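Local coordinates for DNA-dependent metalloprotease WSS1 homolog 2 (Schizosaccharomyces pombe, PDB 5JIG), which probably cleaves DNA-binding proteins as a DNA-dependent zinc metalloendopeptidase, helping to repair toxic DNA-protein cross-links, at residues L63-L77 with V91-V103. Sequence-based numbering, arbitrary orientation.
Sequences LGLNHNQGAHIELRL and VKSTLIHELTHNV. With NI (nickel (II) ion), chain B.
N66, on edge strand 64-67, bonds to E98 and N102. Its CB lies 3.9 Å from CB of H101; from there CG runs anti to the backbone N (chi1 -179°), which carries the amide to the helix and sets CG 3.7 Å from O of E98. ND2 spends both its hydrogens there: one on O of E98, 2.8 Å away and nearly straight at 169° but from above the carbonyl plane, the other on OD1 of N102, also at 2.8 Å, the two amides standing almost perpendicular. OD1 meanwhile accepts N of G70 on a lone pair, so three bonds fix the amide's rotation; asparagine suits a place needing donor and acceptor on one short stem. In this WLM domain the HExxH helix lies beneath an edge strand, a zincin-type layout with a third histidine ligand placed as in metzincins: H97, H101 and H107 hold the nickel at the zinc site, and E98 is the predicted active-site residue. The bent side chain of E98 brings OE2 within 3.0 Å of CA of G64; glycine, with no side chain, lets the carboxylate lie against the strand. Beneath the sheet, branched aliphatic residues fill the interface: I73 crosses L99 at about a right angle, CD1 3.7 Å from CD2 of L99, while L75 lays CD2 3.8 Å from CA of L95.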
ATOM      1  N   LEU A  63      -1.144   8.533  -7.576  1.00 10.04           N
ATOM      2  CA  LEU A  63      -1.047   7.100  -7.616  1.00 10.50           C
ATOM      3  C   LEU A  63      -1.479   6.385  -6.353  1.00  7.15           C
ATOM      4  O   LEU A  63      -1.599   5.159  -6.358  1.00  7.48           O
ATOM      5  CB  LEU A  63       0.293   6.621  -8.068  1.00 14.71           C
ATOM      6  CG  LEU A  63       0.605   7.102  -9.503  1.00 16.26           C
ATOM      7  CD1 LEU A  63       1.987   6.724  -9.829  1.00 21.24           C
ATOM      8  CD2 LEU A  63      -0.315   6.556 -10.574  1.00 19.49           C
ATOM      9  N   GLY A  64      -1.722   7.136  -5.298  1.00  6.61           N
ATOM     10  CA  GLY A  64      -2.207   6.573  -4.063  1.00  6.60           C
ATOM     11  C   GLY A  64      -2.871   7.658  -3.241  1.00  6.01           C
ATOM     12  O   GLY A  64      -2.742   8.836  -3.550  1.00  7.32           O
ATOM     13  N   LEU A  65      -3.588   7.218  -2.214  1.00  5.65           N
ATOM     14  CA  LEU A  65      -4.297   8.090  -1.284  1.00  5.97           C
ATOM     15  C   LEU A  65      -4.237   7.481   0.108  1.00  5.02           C
ATOM     16  O   LEU A  65      -4.295   6.283   0.260  1.00  5.75           O
ATOM     17  CB  LEU A  65      -5.803   8.179  -1.659  1.00  7.54           C
ATOM     18  CG  LEU A  65      -6.100   8.775  -2.967  1.00  9.08           C
ATOM     19  CD1 LEU A  65      -7.561   8.471  -3.415  1.00  9.91           C
ATOM     20  CD2 LEU A  65      -5.846  10.260  -2.940  1.00 11.17           C
ATOM     21  N   ASN A  66      -4.190   8.355   1.123  1.00  5.56           N
ATOM     22  CA  ASN A  66      -4.373   7.940   2.491  1.00  5.44           C
ATOM     23  C   ASN A  66      -5.449   8.831   3.103  1.00  5.17           C
ATOM     24  O   ASN A  66      -5.237  10.030   3.269  1.00  6.62           O
ATOM     25  CB  ASN A  66      -3.094   8.066   3.287  1.00  5.94           C
ATOM     26  CG  ASN A  66      -3.270   7.618   4.724  1.00  5.89           C
ATOM     27  OD1 ASN A  66      -4.326   7.891   5.305  1.00  8.00           O
ATOM     28  ND2 ASN A  66      -2.309   6.911   5.290  1.00  6.22           N
ATOM     29  N   HIS A  67      -6.608   8.251   3.359  1.00  5.08           N
ATOM     30  CA  HIS A  67      -7.720   8.977   3.959  1.00  5.51           C
ATOM     31  C   HIS A  67      -7.704   8.814   5.484  1.00  4.96           C
ATOM     32  O   HIS A  67      -7.727   7.704   6.006  1.00  5.82           O
ATOM     33  CB  HIS A  67      -9.049   8.513   3.415  1.00  6.26           C
ATOM     34  CG  HIS A  67      -9.136   8.516   1.941  1.00  6.29           C
ATOM     35  ND1 HIS A  67      -8.965   9.660   1.190  1.00  7.57           N
ATOM     36  CD2 HIS A  67      -9.413   7.523   1.094  1.00  7.20           C
ATOM     37  CE1 HIS A  67      -9.142   9.324  -0.077  1.00  7.45           C
ATOM     38  NE2 HIS A  67      -9.415   8.039  -0.165  1.00  7.83           N
ATOM     39  N   ASN A  68      -7.728   9.954   6.170  1.00  5.37           N
ATOM     40  CA  ASN A  68      -7.872  10.003   7.622  1.00  6.11           C
ATOM     41  C   ASN A  68      -6.858   9.151   8.359  1.00  6.90           C
ATOM     42  O   ASN A  68      -7.182   8.364   9.250  1.00  8.32           O
ATOM     43  CB  ASN A  68      -9.314   9.651   8.023  1.00  7.10           C
ATOM     44  CG  ASN A  68     -10.368  10.488   7.324  1.00  6.89           C
ATOM     45  OD1 ASN A  68     -10.259  11.785   7.327  1.00  8.99           O
ATOM     46  ND2 ASN A  68     -11.338   9.899   6.729  1.00  7.15           N
ATOM     47  N   GLN A  69      -5.599   9.338   7.996  1.00  7.01           N
ATOM     48  CA  GLN A  69      -4.473   8.726   8.728  1.00  8.25           C
ATOM     49  C   GLN A  69      -4.645   7.233   8.863  1.00  7.98           C
ATOM     50  O   GLN A  69      -4.512   6.656   9.939  1.00 10.96           O
ATOM     51  CB  GLN A  69      -4.246   9.370  10.097  1.00 10.69           C
ATOM     52  CG  GLN A  69      -3.842  10.814  10.004  1.00 13.43           C
ATOM     53  CD  GLN A  69      -3.693  11.522  11.291  1.00 15.71           C
ATOM     54  OE1 GLN A  69      -2.693  12.178  11.429  1.00 21.83           O
ATOM     55  NE2 GLN A  69      -4.685  11.622  12.087  1.00 13.57           N
ATOM     56  N   GLY A  70      -4.914   6.622   7.725  1.00  6.80           N
ATOM     57  CA  GLY A  70      -4.936   5.201   7.679  1.00  7.81           C
ATOM     58  C   GLY A  70      -6.283   4.529   7.881  1.00  7.37           C
ATOM     59  O   GLY A  70      -6.329   3.342   8.041  1.00  8.69           O
ATOM     60  N   ALA A  71      -7.371   5.295   7.843  1.00  5.91           N
ATOM     61  CA  ALA A  71      -8.682   4.664   7.812  1.00  5.92           C
ATOM     62  C   ALA A  71      -8.878   3.899   6.513  1.00  5.61           C
ATOM     63  O   ALA A  71      -9.541   2.868   6.479  1.00  6.61           O
ATOM     64  CB  ALA A  71      -9.775   5.713   7.913  1.00  6.66           C
ATOM     65  N   HIS A  72      -8.304   4.393   5.442  1.00  5.47           N
ATOM     66  CA  HIS A  72      -8.479   3.828   4.105  1.00  5.20           C
ATOM     67  C   HIS A  72      -7.311   4.290   3.238  1.00  4.78           C
ATOM     68  O   HIS A  72      -7.077   5.480   3.131  1.00  5.94           O
ATOM     69  CB  HIS A  72      -9.825   4.321   3.535  1.00  5.70           C
ATOM     70  CG  HIS A  72     -10.145   3.847   2.161  1.00  5.92           C
ATOM     71  ND1 HIS A  72     -11.189   4.363   1.422  1.00  7.24           N
ATOM     72  CD2 HIS A  72      -9.638   2.861   1.361  1.00  6.48           C
ATOM     73  CE1 HIS A  72     -11.271   3.695   0.272  1.00  7.23           C
ATOM     74  NE2 HIS A  72     -10.348   2.768   0.211  1.00  7.88           N
ATOM     75  N   ILE A  73      -6.602   3.316   2.653  1.00  4.56           N
ATOM     76  CA  ILE A  73      -5.562   3.618   1.674  1.00  4.44           C
ATOM     77  C   ILE A  73      -6.043   3.116   0.308  1.00  4.60           C
ATOM     78  O   ILE A  73      -6.621   2.020   0.218  1.00  4.88           O
ATOM     79  CB  ILE A  73      -4.212   3.007   2.100  1.00  4.86           C
ATOM     80  CG1 ILE A  73      -3.688   3.778   3.300  1.00  5.20           C
ATOM     81  CG2 ILE A  73      -3.219   2.991   0.948  1.00  5.46           C
ATOM     82  CD1 ILE A  73      -2.441   3.182   3.951  1.00  6.11           C
ATOM     83  N   GLU A  74      -5.806   3.926  -0.715  1.00  4.67           N
ATOM     84  CA  GLU A  74      -6.122   3.558  -2.087  1.00  4.96           C
ATOM     85  C   GLU A  74      -4.831   3.554  -2.910  1.00  5.34           C
ATOM     86  O   GLU A  74      -3.916   4.355  -2.670  1.00  6.32           O
ATOM     87  CB  GLU A  74      -7.110   4.454  -2.771  1.00  6.67           C
ATOM     88  CG  GLU A  74      -8.318   4.811  -1.951  1.00  7.37           C
ATOM     89  CD  GLU A  74      -9.417   5.444  -2.744  1.00  8.03           C
ATOM     90  OE1 GLU A  74      -9.565   5.116  -3.942  1.00  9.66           O
ATOM     91  OE2 GLU A  74     -10.144   6.277  -2.142  1.00  9.90           O
ATOM     92  N   LEU A  75      -4.763   2.641  -3.885  1.00  5.14           N
ATOM     93  CA  LEU A  75      -3.591   2.519  -4.762  1.00  5.68           C
ATOM     94  C   LEU A  75      -4.070   2.380  -6.195  1.00  6.18           C
ATOM     95  O   LEU A  75      -4.915   1.539  -6.506  1.00  6.92           O
ATOM     96  CB  LEU A  75      -2.796   1.249  -4.443  1.00  5.83           C
ATOM     97  CG  LEU A  75      -2.213   1.172  -3.038  1.00  5.94           C
ATOM     98  CD1 LEU A  75      -1.672  -0.215  -2.835  1.00  6.28           C
ATOM     99  CD2 LEU A  75      -1.143   2.233  -2.783  1.00  7.54           C
ATOM    100  N   ARG A  76      -3.476   3.165  -7.113  1.00  6.42           N
ATOM    101  CA  ARG A  76      -3.751   2.981  -8.521  1.00  6.86           C
ATOM    102  C   ARG A  76      -2.970   1.749  -8.985  1.00  7.34           C
ATOM    103  O   ARG A  76      -1.733   1.720  -8.876  1.00  9.92           O
ATOM    104  CB  ARG A  76      -3.399   4.221  -9.333  1.00  9.36           C
ATOM    105  CG  ARG A  76      -3.798   4.096 -10.782  1.00 12.97           C
ATOM    106  CD  ARG A  76      -3.078   5.017 -11.701  1.00 19.49           C
ATOM    107  NE  ARG A  76      -3.310   6.387 -11.321  1.00 22.69           N
ATOM    108  CZ  ARG A  76      -3.943   7.307 -12.008  1.00 26.31           C
ATOM    109  NH1 ARG A  76      -4.134   8.460 -11.412  1.00 29.15           N
ATOM    110  NH2 ARG A  76      -4.278   7.100 -13.301  1.00 31.91           N
ATOM    111  N   LEU A  77      -3.675   0.697  -9.378  1.00  6.42           N
ATOM    112  CA  LEU A  77      -3.037  -0.542  -9.816  1.00  6.53           C
ATOM    113  C   LEU A  77      -2.867  -0.569 -11.325  1.00  7.23           C
ATOM    114  O   LEU A  77      -1.990  -1.303 -11.818  1.00  8.55           O
ATOM    115  CB  LEU A  77      -3.871  -1.723  -9.385  1.00  6.67           C
ATOM    116  CG  LEU A  77      -4.095  -1.853  -7.885  1.00  6.70           C
ATOM    117  CD1 LEU A  77      -4.982  -3.089  -7.637  1.00  7.34           C
ATOM    118  CD2 LEU A  77      -2.784  -1.956  -7.100  1.00  7.61           C
ATOM    119  N   VAL A  91       4.332   0.153  -7.251  1.00  5.59           N
ATOM    120  CA  VAL A  91       3.134   0.192  -6.397  1.00  5.36           C
ATOM    121  C   VAL A  91       3.448  -0.076  -4.954  1.00  5.07           C
ATOM    122  O   VAL A  91       2.908   0.600  -4.058  1.00  5.21           O
ATOM    123  CB  VAL A  91       2.053  -0.751  -6.969  1.00  5.80           C
ATOM    124  CG1 VAL A  91       0.856  -0.835  -6.006  1.00  6.90           C
ATOM    125  CG2 VAL A  91       1.602  -0.261  -8.346  1.00  6.71           C
ATOM    126  N   LYS A  92       4.333  -1.023  -4.670  1.00  4.94           N
ATOM    127  CA  LYS A  92       4.753  -1.253  -3.290  1.00  5.18           C
ATOM    128  C   LYS A  92       5.327   0.017  -2.672  1.00  4.71           C
ATOM    129  O   LYS A  92       5.045   0.330  -1.516  1.00  5.17           O
ATOM    130  CB  LYS A  92       5.729  -2.430  -3.225  1.00  5.80           C
ATOM    131  CG  LYS A  92       6.292  -2.672  -1.831  1.00  6.10           C
ATOM    132  CD  LYS A  92       7.148  -3.899  -1.747  1.00  7.54           C
ATOM    133  CE  LYS A  92       7.871  -4.013  -0.442  1.00  8.15           C
ATOM    134  NZ  LYS A  92       8.539  -5.295  -0.227  1.00 10.45           N
ATOM    135  N   SER A  93       6.158   0.721  -3.412  1.00  5.20           N
ATOM    136  CA  SER A  93       6.726   1.950  -2.891  1.00  5.38           C
ATOM    137  C   SER A  93       5.672   3.025  -2.688  1.00  5.04           C
ATOM    138  O   SER A  93       5.724   3.763  -1.698  1.00  5.69           O
ATOM    139  CB  SER A  93       7.822   2.456  -3.837  1.00  5.65           C
ATOM    140  OG  SER A  93       8.434   3.611  -3.302  1.00  6.96           O
ATOM    141  N   THR A  94       4.693   3.134  -3.574  1.00  4.88           N
ATOM    142  CA  THR A  94       3.556   4.010  -3.346  1.00  5.09           C
ATOM    143  C   THR A  94       2.797   3.621  -2.072  1.00  4.70           C
ATOM    144  O   THR A  94       2.422   4.483  -1.281  1.00  4.96           O
ATOM    145  CB  THR A  94       2.633   4.069  -4.551  1.00  5.65           C
ATOM    146  OG1 THR A  94       3.349   4.617  -5.653  1.00  8.29           O
ATOM    147  CG2 THR A  94       1.362   4.849  -4.287  1.00  6.58           C
ATOM    148  N   LEU A  95       2.625   2.340  -1.830  1.00  4.61           N
ATOM    149  CA  LEU A  95       1.969   1.901  -0.584  1.00  4.68           C
ATOM    150  C   LEU A  95       2.756   2.348   0.631  1.00  4.57           C
ATOM    151  O   LEU A  95       2.185   2.797   1.629  1.00  5.14           O
ATOM    152  CB  LEU A  95       1.735   0.401  -0.596  1.00  4.78           C
ATOM    153  CG  LEU A  95       1.087  -0.173   0.678  1.00  5.38           C
ATOM    154  CD1 LEU A  95      -0.211   0.526   1.052  1.00  5.55           C
ATOM    155  CD2 LEU A  95       0.876  -1.670   0.505  1.00  5.35           C
ATOM    156  N   ILE A  96       4.097   2.220   0.592  1.00  4.80           N
ATOM    157  CA  ILE A  96       4.912   2.696   1.711  1.00  5.16           C
ATOM    158  C   ILE A  96       4.759   4.194   1.901  1.00  4.95           C
ATOM    159  O   ILE A  96       4.685   4.657   3.041  1.00  5.36           O
ATOM    160  CB  ILE A  96       6.378   2.220   1.542  1.00  5.58           C
ATOM    161  CG1 ILE A  96       6.430   0.694   1.549  1.00  5.91           C
ATOM    162  CG2 ILE A  96       7.245   2.846   2.592  1.00  6.62           C
ATOM    163  CD1 ILE A  96       7.781   0.080   1.282  1.00  8.75           C
ATOM    164  N   HIS A  97       4.702   4.954   0.806  1.00  5.13           N
ATOM    165  CA  HIS A  97       4.427   6.370   0.880  1.00  5.22           C
ATOM    166  C   HIS A  97       3.097   6.603   1.611  1.00  4.90           C
ATOM    167  O   HIS A  97       3.029   7.419   2.559  1.00  5.29           O
ATOM    168  CB  HIS A  97       4.407   6.944  -0.549  1.00  5.65           C
ATOM    169  CG  HIS A  97       4.025   8.375  -0.615  1.00  6.09           C
ATOM    170  ND1 HIS A  97       4.867   9.340  -1.130  1.00  7.15           N
ATOM    171  CD2 HIS A  97       2.896   9.045  -0.281  1.00  6.77           C
ATOM    172  CE1 HIS A  97       4.230  10.501  -1.099  1.00  7.64           C
ATOM    173  NE2 HIS A  97       3.039  10.377  -0.572  1.00  7.21           N
ATOM    174  N   GLU A  98       2.038   5.926   1.186  1.00  4.87           N
ATOM    175  CA  GLU A  98       0.755   6.123   1.842  1.00  4.66           C
ATOM    176  C   GLU A  98       0.792   5.723   3.318  1.00  4.86           C
ATOM    177  O   GLU A  98       0.208   6.439   4.151  1.00  5.52           O
ATOM    178  CB  GLU A  98      -0.389   5.433   1.125  1.00  5.11           C
ATOM    179  CG  GLU A  98      -0.527   5.738  -0.369  1.00  5.93           C
ATOM    180  CD  GLU A  98      -0.423   7.101  -0.797  1.00  7.06           C
ATOM    181  OE1 GLU A  98      -0.651   8.016   0.010  1.00  8.08           O
ATOM    182  OE2 GLU A  98      -0.120   7.263  -2.016  1.00  9.11           O
ATOM    183  N   LEU A  99       1.447   4.653   3.661  1.00  4.71           N
ATOM    184  CA  LEU A  99       1.560   4.280   5.070  1.00  5.36           C
ATOM    185  C   LEU A  99       2.275   5.352   5.886  1.00  5.30           C
ATOM    186  O   LEU A  99       1.936   5.583   7.047  1.00  5.94           O
ATOM    187  CB  LEU A  99       2.273   2.947   5.208  1.00  5.41           C
ATOM    188  CG  LEU A  99       1.444   1.721   4.784  1.00  5.59           C
ATOM    189  CD1 LEU A  99       2.339   0.511   4.695  1.00  6.33           C
ATOM    190  CD2 LEU A  99       0.299   1.440   5.761  1.00  6.26           C
ATOM    191  N   THR A 100       3.286   6.007   5.291  1.00  5.52           N
ATOM    192  CA  THR A 100       4.002   7.063   5.969  1.00  5.70           C
ATOM    193  C   THR A 100       3.068   8.185   6.380  1.00  6.07           C
ATOM    194  O   THR A 100       3.237   8.836   7.418  1.00  7.08           O
ATOM    195  CB  THR A 100       5.150   7.574   5.055  1.00  6.39           C
ATOM    196  OG1 THR A 100       6.011   6.520   4.691  1.00  7.00           O
ATOM    197  CG2 THR A 100       6.014   8.576   5.782  1.00  7.69           C
ATOM    198  N   HIS A 101       2.032   8.449   5.576  1.00  5.99           N
ATOM    199  CA  HIS A 101       1.004   9.418   5.872  1.00  7.11           C
ATOM    200  C   HIS A 101       0.110   9.016   7.064  1.00  7.19           C
ATOM    201  O   HIS A 101      -0.686   9.839   7.529  1.00  8.60           O
ATOM    202  CB  HIS A 101       0.109   9.703   4.681  1.00  6.67           C
ATOM    203  CG  HIS A 101       0.739  10.554   3.602  1.00  6.76           C
ATOM    204  ND1 HIS A 101       1.234  11.812   3.833  1.00  7.91           N
ATOM    205  CD2 HIS A 101       0.792  10.366   2.266  1.00  7.02           C
ATOM    206  CE1 HIS A 101       1.604  12.323   2.667  1.00  7.81           C
ATOM    207  NE2 HIS A 101       1.337  11.493   1.686  1.00  7.37           N
ATOM    208  N   ASN A 102       0.252   7.818   7.611  1.00  6.59           N
ATOM    209  CA  ASN A 102      -0.374   7.524   8.903  1.00  8.00           C
ATOM    210  C   ASN A 102       0.174   8.430   9.984  1.00  8.54           C
ATOM    211  O   ASN A 102      -0.525   8.671  10.981  1.00 11.38           O
ATOM    212  CB  ASN A 102      -0.189   6.092   9.303  1.00  7.35           C
ATOM    213  CG  ASN A 102      -1.007   5.108   8.481  1.00  7.81           C
ATOM    214  OD1 ASN A 102      -1.875   5.490   7.704  1.00 10.04           O
ATOM    215  ND2 ASN A 102      -0.758   3.822   8.657  1.00  9.53           N
ATOM    216  N   VAL A 103       1.430   8.902   9.832  1.00  8.71           N
ATOM    217  CA  VAL A 103       2.136   9.692  10.827  1.00 10.47           C
ATOM    218  C   VAL A 103       2.314  11.100  10.357  1.00 11.03           C
ATOM    219  O   VAL A 103       2.123  12.042  11.140  1.00 16.47           O
ATOM    220  CB  VAL A 103       3.521   9.020  11.143  1.00 11.87           C
ATOM    221  CG1 VAL A 103       4.335   9.792  12.189  1.00 14.75           C
ATOM    222  CG2 VAL A 103       3.324   7.581  11.576  1.00 14.34           C
TER
HETATM  223 NI    NI B 201       1.549  11.796  -0.354  1.00  8.23          NI
HETATM  224  O   HOH W   1      -1.142   9.665  13.267  1.00 33.74           O
HETATM  225  O   HOH W   2      -0.135  13.107  -0.412  1.00 13.65           O
HETATM  226  O   HOH W   3       1.451  11.971  -2.518  1.00 12.46           O